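Local coordinates for protein putative Zn-dependent Alcohol Dehydrogenase (Rhodobacter sphaeroides, PDB 3IV6) that binds S-adenosylmethionine in a Rossmann-like fold and, although named a putative zinc-dependent alcohol dehydrogenase, is probably a methyltransferase, at residues Thr48-Gly53 and Asp112-Asp117; Ile24-Ala29 and Val194-Ile199. All blocks are in the same frame, centred on the assembly; numbering follows the deposited sequence.

Contact 1 (Thr48-Gly53 and Asp112-Asp117); sequences TVAVIG and DFVLND. With SAM (S-adenosylmethionine), chain E.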
loop_
_atom_site.group_PDB
_atom_site.type_symbol
_atom_site.label_atom_id
_atom_site.label_comp_id
_atom_site.label_asym_id
_atom_site.label_seq_id
_atom_site.Cartn_x
_atom_site.Cartn_y
_atom_site.Cartn_z
ATOM N N THR A 48 14.093 1.404 -15.232
ATOM C CA THR A 48 12.629 1.561 -15.200
ATOM C C THR A 48 12.007 1.130 -13.870
ATOM O O THR A 48 12.135 -0.036 -13.454
ATOM C CB THR A 48 11.904 0.870 -16.357
ATOM O OG1 THR A 48 12.281 -0.513 -16.421
ATOM C CG2 THR A 48 12.243 1.560 -17.642
ATOM N N VAL A 49 11.317 2.083 -13.236
ATOM C CA VAL A 49 10.757 1.902 -11.904
ATOM C C VAL A 49 9.263 2.165 -11.916
ATOM O O VAL A 49 8.820 3.191 -12.399
ATOM C CB VAL A 49 11.400 2.898 -10.895
ATOM C CG1 VAL A 49 10.754 2.766 -9.530
ATOM C CG2 VAL A 49 12.916 2.735 -10.847
ATOM N N ALA A 50 8.485 1.258 -11.348
ATOM C CA ALA A 50 7.051 1.495 -11.152
ATOM C C ALA A 50 6.799 1.683 -9.678
ATOM O O ALA A 50 7.131 0.803 -8.884
ATOM C CB ALA A 50 6.275 0.322 -11.631
ATOM N N VAL A 51 6.215 2.819 -9.310
ATOM C CA VAL A 51 5.672 3.000 -7.968
ATOM C C VAL A 51 4.162 2.788 -7.952
ATOM O O VAL A 51 3.417 3.503 -8.621
ATOM C CB VAL A 51 5.990 4.402 -7.415
ATOM C CG1 VAL A 51 5.535 4.516 -5.969
ATOM C CG2 VAL A 51 7.476 4.696 -7.539
ATOM N N ILE A 52 3.716 1.799 -7.183
ATOM C CA ILE A 52 2.300 1.650 -6.870
ATOM C C ILE A 52 1.912 2.492 -5.659
ATOM O O ILE A 52 2.458 2.320 -4.570
ATOM C CB ILE A 52 1.934 0.179 -6.599
ATOM C CG1 ILE A 52 2.663 -0.742 -7.580
ATOM C CG2 ILE A 52 0.429 -0.021 -6.691
ATOM C CD1 ILE A 52 2.431 -0.391 -9.034
ATOM N N GLY A 53 0.965 3.403 -5.858
ATOM C CA GLY A 53 0.573 4.335 -4.817
ATOM C C GLY A 53 1.024 5.753 -5.107
ATOM O O GLY A 53 2.132 6.149 -4.747
ATOM N N ASP A 112 12.093 -2.688 -14.362
ATOM C CA ASP A 112 13.180 -3.316 -13.595
ATOM C C ASP A 112 12.822 -3.453 -12.097
ATOM O O ASP A 112 13.191 -4.444 -11.438
ATOM C CB ASP A 112 14.479 -2.516 -13.704
ATOM C CG ASP A 112 15.051 -2.499 -15.107
ATOM O OD1 ASP A 112 15.559 -1.431 -15.515
ATOM O OD2 ASP A 112 14.997 -3.552 -15.793
ATOM N N PHE A 113 12.117 -2.441 -11.580
ATOM C CA PHE A 113 11.722 -2.382 -10.177
ATOM C C PHE A 113 10.275 -1.974 -9.970
ATOM O O PHE A 113 9.765 -1.073 -10.635
ATOM C CB PHE A 113 12.617 -1.420 -9.404
ATOM C CG PHE A 113 14.051 -1.833 -9.365
ATOM C CD1 PHE A 113 14.502 -2.703 -8.391
ATOM C CD2 PHE A 113 14.951 -1.354 -10.307
ATOM C CE1 PHE A 113 15.830 -3.083 -8.351
ATOM C CE2 PHE A 113 16.264 -1.728 -10.282
ATOM C CZ PHE A 113 16.713 -2.592 -9.303
ATOM N N VAL A 114 9.612 -2.658 -9.040
ATOM C CA VAL A 114 8.306 -2.203 -8.578
ATOM C C VAL A 114 8.436 -1.918 -7.097
ATOM O O VAL A 114 8.808 -2.795 -6.305
ATOM C CB VAL A 114 7.204 -3.250 -8.826
ATOM C CG1 VAL A 114 6.000 -3.036 -7.865
ATOM C CG2 VAL A 114 6.750 -3.229 -10.278
ATOM N N LEU A 115 8.177 -0.674 -6.729
ATOM C CA LEU A 115 8.204 -0.253 -5.325
ATOM C C LEU A 115 6.793 0.072 -4.767
ATOM O O LEU A 115 5.935 0.618 -5.470
ATOM C CB LEU A 115 9.124 0.960 -5.155
ATOM C CG LEU A 115 10.357 1.009 -6.048
ATOM C CD1 LEU A 115 11.044 2.340 -5.907
ATOM C CD2 LEU A 115 11.309 -0.140 -5.794
ATOM N N ASN A 116 6.546 -0.299 -3.513
ATOM C CA ASN A 116 5.435 0.299 -2.768
ATOM C C ASN A 116 5.640 0.269 -1.262
ATOM O O ASN A 116 6.254 -0.674 -0.729
ATOM C CB ASN A 116 4.089 -0.321 -3.162
ATOM C CG ASN A 116 4.094 -1.850 -3.106
ATOM O OD1 ASN A 116 4.327 -2.516 -4.113
ATOM N ND2 ASN A 116 3.787 -2.402 -1.939
ATOM N N ASP A 117 5.160 1.316 -0.591
ATOM C CA ASP A 117 5.302 1.439 0.855
ATOM C C ASP A 117 3.994 1.221 1.601
ATOM O O ASP A 117 3.141 2.103 1.611
ATOM C CB ASP A 117 5.852 2.811 1.237
ATOM C CG ASP A 117 6.062 2.959 2.754
ATOM O OD1 ASP A 117 6.475 1.979 3.425
ATOM O OD2 ASP A 117 5.841 4.069 3.273
HETATM N N SAM E . -0.028 5.836 1.411
HETATM C CA SAM E . 1.019 5.275 2.246
HETATM C C SAM E . 2.387 5.737 1.791
HETATM O O SAM E . 2.567 6.479 0.816
HETATM O OXT SAM E . 3.319 5.354 2.460
HETATM C CB SAM E . 0.912 3.757 2.328
HETATM C CG SAM E . -0.384 3.152 1.772
HETATM S SD SAM E . -0.487 2.930 -0.033
HETATM C CE SAM E . 1.031 3.716 -0.646
HETATM C "C5'" SAM E . -1.883 4.008 -0.510
HETATM C "C4'" SAM E . -1.929 4.544 -1.937
HETATM O "O4'" SAM E . -2.087 3.468 -2.846
HETATM C "C3'" SAM E . -3.116 5.457 -2.187
HETATM O "O3'" SAM E . -2.674 6.459 -3.073
HETATM C "C2'" SAM E . -4.117 4.597 -2.930
HETATM O "O2'" SAM E . -4.851 5.345 -3.877
HETATM C "C1'" SAM E . -3.242 3.582 -3.643
HETATM N N9 SAM E . -3.898 2.270 -3.734
HETATM C C8 SAM E . -4.529 1.606 -2.715
HETATM N N7 SAM E . -5.031 0.438 -3.198
HETATM C C5 SAM E . -4.732 0.333 -4.523
HETATM C C6 SAM E . -5.003 -0.655 -5.489
HETATM N N6 SAM E . -5.687 -1.768 -5.210
HETATM N N1 SAM E . -4.567 -0.447 -6.773
HETATM C C2 SAM E . -3.891 0.726 -7.085
HETATM N N3 SAM E . -3.606 1.691 -6.149
HETATM C C4 SAM E . -4.025 1.498 -4.876
HETATM O O HOH W 1 3.759 3.241 -2.517
#
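Thr48 and Asp112 meet nearly at right angles where two central parallel strands of the Rossmann-like sheet begin. Thr48 OG1, held between backbone N and carbonyl carbon, accepts a hydrogen bond from Asp112 N at 3.0 Å. In return, Thr48 N donates to Asp112 OD1 at 3.2 Å, from above the carboxylate plane. A valine in place of Thr48 would lose the OG1 bond and would probably loosen the start of the pairing. Phe113 N to Thr48 O, Ala50 N to Phe113 O, Leu115 N to Ala50 O and Ile52 N to Leu115 O pair the strands, the second almost straight at 173°. On one face Val49 crosses Leu115 obliquely, CG1 to CD1 at 3.7 Å. On the other, Ala50 CB sits 3.8 Å from Val114 CG2, and Val114 packs on helix 125-139; small and branched aliphatics suit this buried layer. A water accepts from Asp117 N and donates to Ile52 O at 2.6 Å. At Gly53 a side chain would press on the preceding carbonyl oxygen and clash with SAM CE, so glycine fits. The main-chain bonds set the register, the Thr48-Asp112 exchange closes the far end, and the water bridges the strand ends beside the cofactor.

Contact 2 (Ile24-Ala29 and Val194-Ile199); sequences IGRVAA and VPHGLI. With SAM (S-adenosylmethionine), chain E.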
loop_
_atom_site.group_PDB
_atom_site.type_symbol
_atom_site.label_atom_id
_atom_site.label_comp_id
_atom_site.label_asym_id
_atom_site.label_seq_id
_atom_site.Cartn_x
_atom_site.Cartn_y
_atom_site.Cartn_z
ATOM N N ILE A 24 -0.602 16.995 5.171
ATOM C CA ILE A 24 -1.042 17.168 6.539
ATOM C C ILE A 24 -1.286 15.827 7.193
ATOM O O ILE A 24 -1.610 15.758 8.372
ATOM C CB ILE A 24 -2.232 18.141 6.643
ATOM C CG1 ILE A 24 -3.547 17.463 6.288
ATOM C CG2 ILE A 24 -2.004 19.334 5.752
ATOM C CD1 ILE A 24 -4.743 18.349 6.481
ATOM N N GLY A 25 -1.074 14.757 6.434
ATOM C CA GLY A 25 -1.131 13.413 6.995
ATOM C C GLY A 25 -0.094 13.077 8.059
ATOM O O GLY A 25 0.897 13.794 8.206
ATOM N N ARG A 26 -0.310 11.986 8.800
ATOM C CA ARG A 26 0.672 11.527 9.803
ATOM C C ARG A 26 2.043 11.371 9.159
ATOM O O ARG A 26 2.191 10.649 8.160
ATOM C CB ARG A 26 0.241 10.214 10.446
ATOM C CG ARG A 26 1.288 9.529 11.325
ATOM C CD ARG A 26 0.804 8.102 11.696
ATOM N NE ARG A 26 -0.604 8.160 12.084
ATOM C CZ ARG A 26 -1.506 7.176 12.024
ATOM N NH1 ARG A 26 -2.750 7.439 12.407
ATOM N NH2 ARG A 26 -1.207 5.958 11.581
ATOM N N VAL A 27 3.051 12.045 9.713
ATOM C CA VAL A 27 4.363 12.073 9.085
ATOM C C VAL A 27 4.919 10.654 8.963
ATOM O O VAL A 27 5.511 10.305 7.928
ATOM C CB VAL A 27 5.349 13.012 9.834
ATOM C CG1 VAL A 27 6.810 12.777 9.380
ATOM C CG2 VAL A 27 4.957 14.482 9.635
ATOM N N ALA A 28 4.699 9.821 9.985
ATOM C CA ALA A 28 5.287 8.468 9.998
ATOM C C ALA A 28 4.547 7.490 9.086
ATOM O O ALA A 28 4.860 6.311 9.038
ATOM C CB ALA A 28 5.385 7.907 11.437
ATOM N N ALA A 29 3.544 7.968 8.376
ATOM C CA ALA A 29 2.746 7.061 7.576
ATOM C C ALA A 29 3.325 7.013 6.160
ATOM O O ALA A 29 2.840 6.289 5.303
ATOM C CB ALA A 29 1.273 7.496 7.582
ATOM N N VAL A 194 -7.641 7.628 15.897
ATOM C CA VAL A 194 -6.453 8.269 16.446
ATOM C C VAL A 194 -5.893 9.310 15.483
ATOM O O VAL A 194 -6.278 9.360 14.315
ATOM C CB VAL A 194 -5.354 7.239 16.769
ATOM C CG1 VAL A 194 -5.869 6.207 17.761
ATOM C CG2 VAL A 194 -4.867 6.567 15.494
ATOM N N PRO A 195 -4.983 10.141 15.981
ATOM C CA PRO A 195 -4.472 11.277 15.208
ATOM C C PRO A 195 -3.671 10.820 13.993
ATOM O O PRO A 195 -2.708 10.067 14.138
ATOM C CB PRO A 195 -3.555 11.988 16.204
ATOM C CG PRO A 195 -4.128 11.655 17.537
ATOM C CD PRO A 195 -4.665 10.257 17.415
ATOM N N HIS A 196 -4.070 11.275 12.810
ATOM C CA HIS A 196 -3.315 11.017 11.603
ATOM C C HIS A 196 -2.859 12.372 11.095
ATOM O O HIS A 196 -3.459 12.962 10.188
ATOM C CB HIS A 196 -4.200 10.374 10.569
ATOM C CG HIS A 196 -3.453 9.774 9.420
ATOM N ND1 HIS A 196 -2.896 10.545 8.419
ATOM C CD2 HIS A 196 -3.185 8.486 9.107
ATOM C CE1 HIS A 196 -2.319 9.753 7.539
ATOM N NE2 HIS A 196 -2.477 8.499 7.925
ATOM N N GLY A 197 -1.794 12.884 11.697
ATOM C CA GLY A 197 -1.375 14.216 11.346
ATOM C C GLY A 197 -2.418 15.235 11.753
ATOM O O GLY A 197 -2.781 15.307 12.913
ATOM N N LEU A 198 -2.882 16.037 10.812
ATOM C CA LEU A 198 -3.849 17.064 11.140
ATOM C C LEU A 198 -5.151 16.941 10.348
ATOM O O LEU A 198 -5.924 17.914 10.264
ATOM C CB LEU A 198 -3.288 18.469 10.905
ATOM C CG LEU A 198 -1.875 18.924 11.222
ATOM C CD1 LEU A 198 -1.700 20.298 10.608
ATOM C CD2 LEU A 198 -1.566 18.919 12.685
ATOM N N ILE A 199 -5.396 15.768 9.766
ATOM C CA ILE A 199 -6.682 15.517 9.120
ATOM C C ILE A 199 -7.773 15.360 10.199
ATOM O O ILE A 199 -7.566 14.674 11.231
ATOM C CB ILE A 199 -6.658 14.278 8.181
ATOM C CG1 ILE A 199 -5.493 14.333 7.190
ATOM C CG2 ILE A 199 -7.955 14.198 7.397
ATOM C CD1 ILE A 199 -5.213 13.007 6.542
HETATM N N SAM E . -0.028 5.836 1.411
HETATM C CA SAM E . 1.019 5.275 2.246
HETATM C C SAM E . 2.387 5.737 1.791
HETATM O O SAM E . 2.567 6.479 0.816
HETATM O OXT SAM E . 3.319 5.354 2.460
HETATM C CB SAM E . 0.912 3.757 2.328
HETATM C CG SAM E . -0.384 3.152 1.772
HETATM S SD SAM E . -0.487 2.930 -0.033
HETATM C CE SAM E . 1.031 3.716 -0.646
HETATM C "C5'" SAM E . -1.883 4.008 -0.510
HETATM C "C4'" SAM E . -1.929 4.544 -1.937
HETATM O "O4'" SAM E . -2.087 3.468 -2.846
HETATM C "C3'" SAM E . -3.116 5.457 -2.187
HETATM O "O3'" SAM E . -2.674 6.459 -3.073
HETATM C "C2'" SAM E . -4.117 4.597 -2.930
HETATM O "O2'" SAM E . -4.851 5.345 -3.877
HETATM C "C1'" SAM E . -3.242 3.582 -3.643
HETATM N N9 SAM E . -3.898 2.270 -3.734
HETATM C C8 SAM E . -4.529 1.606 -2.715
HETATM N N7 SAM E . -5.031 0.438 -3.198
HETATM C C5 SAM E . -4.732 0.333 -4.523
HETATM C C6 SAM E . -5.003 -0.655 -5.489
HETATM N N6 SAM E . -5.687 -1.768 -5.210
HETATM N N1 SAM E . -4.567 -0.447 -6.773
HETATM C C2 SAM E . -3.891 0.726 -7.085
HETATM N N3 SAM E . -3.606 1.691 -6.149
HETATM C C4 SAM E . -4.025 1.498 -4.876
#
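The backbone from His196 to Ile199 makes a type II' beta turn that lies against the loop leading out of helix 20-23, so that two loops remote in sequence are joined beside the Rossmann-like core. Gly197 takes the second position of the turn, where positive phi favours glycine; a CB there would also run into Ile24 O and the Gly25 carbonyl carbon. Close approach of the two backbones lets Leu198 N donate to Ile24 O at 2.8 Å, nearly along the C=O axis and almost straight (166°). Past Arg26, residues 27-29 wind into a short 3-10 segment, with Ala29 N bonded to Arg26 O.

Arg26 and His196 form the polar centre of the contact. Arg26 leaves the backbone extended, with CG anti to N, and then bends at chi3 (-45°), so that it wraps over the imidazole. Its CB stands over the middle of the ring face, 3.8 Å from the centroid, a CH-pi contact. Further along, His196 CD2 lies over one face of the guanidinium, 3.5 Å from Arg26 NH1, but the two planes are 48° apart, so they do not stack. The guanidinium is held by a hydrogen bond from NH1 to Pro195 O (3.1 Å); the oxygen lies near the guanidinium plane, whereas NH1 stands above the carbonyl plane. A long, flexible arginine suits this place because its CB can pack on the ring while its bent chain carries the tip to a carbonyl. Trp207 of helix 201-210 meets the buried His196 ring edge-to-face, and the ring of Phe21 also meets it. At the last residue of the turn, the side chain of Ile199 crosses that of Ile24 at about a right angle, CG1 to CG1 at 3.8 Å, while Ile199 CD1 reaches 4.1 Å from Gly25 CA.

In the fold
Contact 1 and contact 2 have centres about 24 Å apart, yet both reach the same S-adenosylmethionine. Along the chain contact 1 is nested inside the long loop that contact 2 closes. They approach each other at the carboxylate end of the cofactor: Asp117 OD2 lies 4.2 Å from Ala29 O. Asp117 OD2 is 2.9 Å from SAM OXT, and Ala29 O is 3.0 Å from that same cofactor oxygen. The strand tips of contact 1 therefore border the cofactor from the sheet, and the 3-10 segment of contact 2 borders it from the surrounding loops. Asp74, Ser55, Thr56, Asp98 and Ile99 add hydrogen bonds to the cofactor.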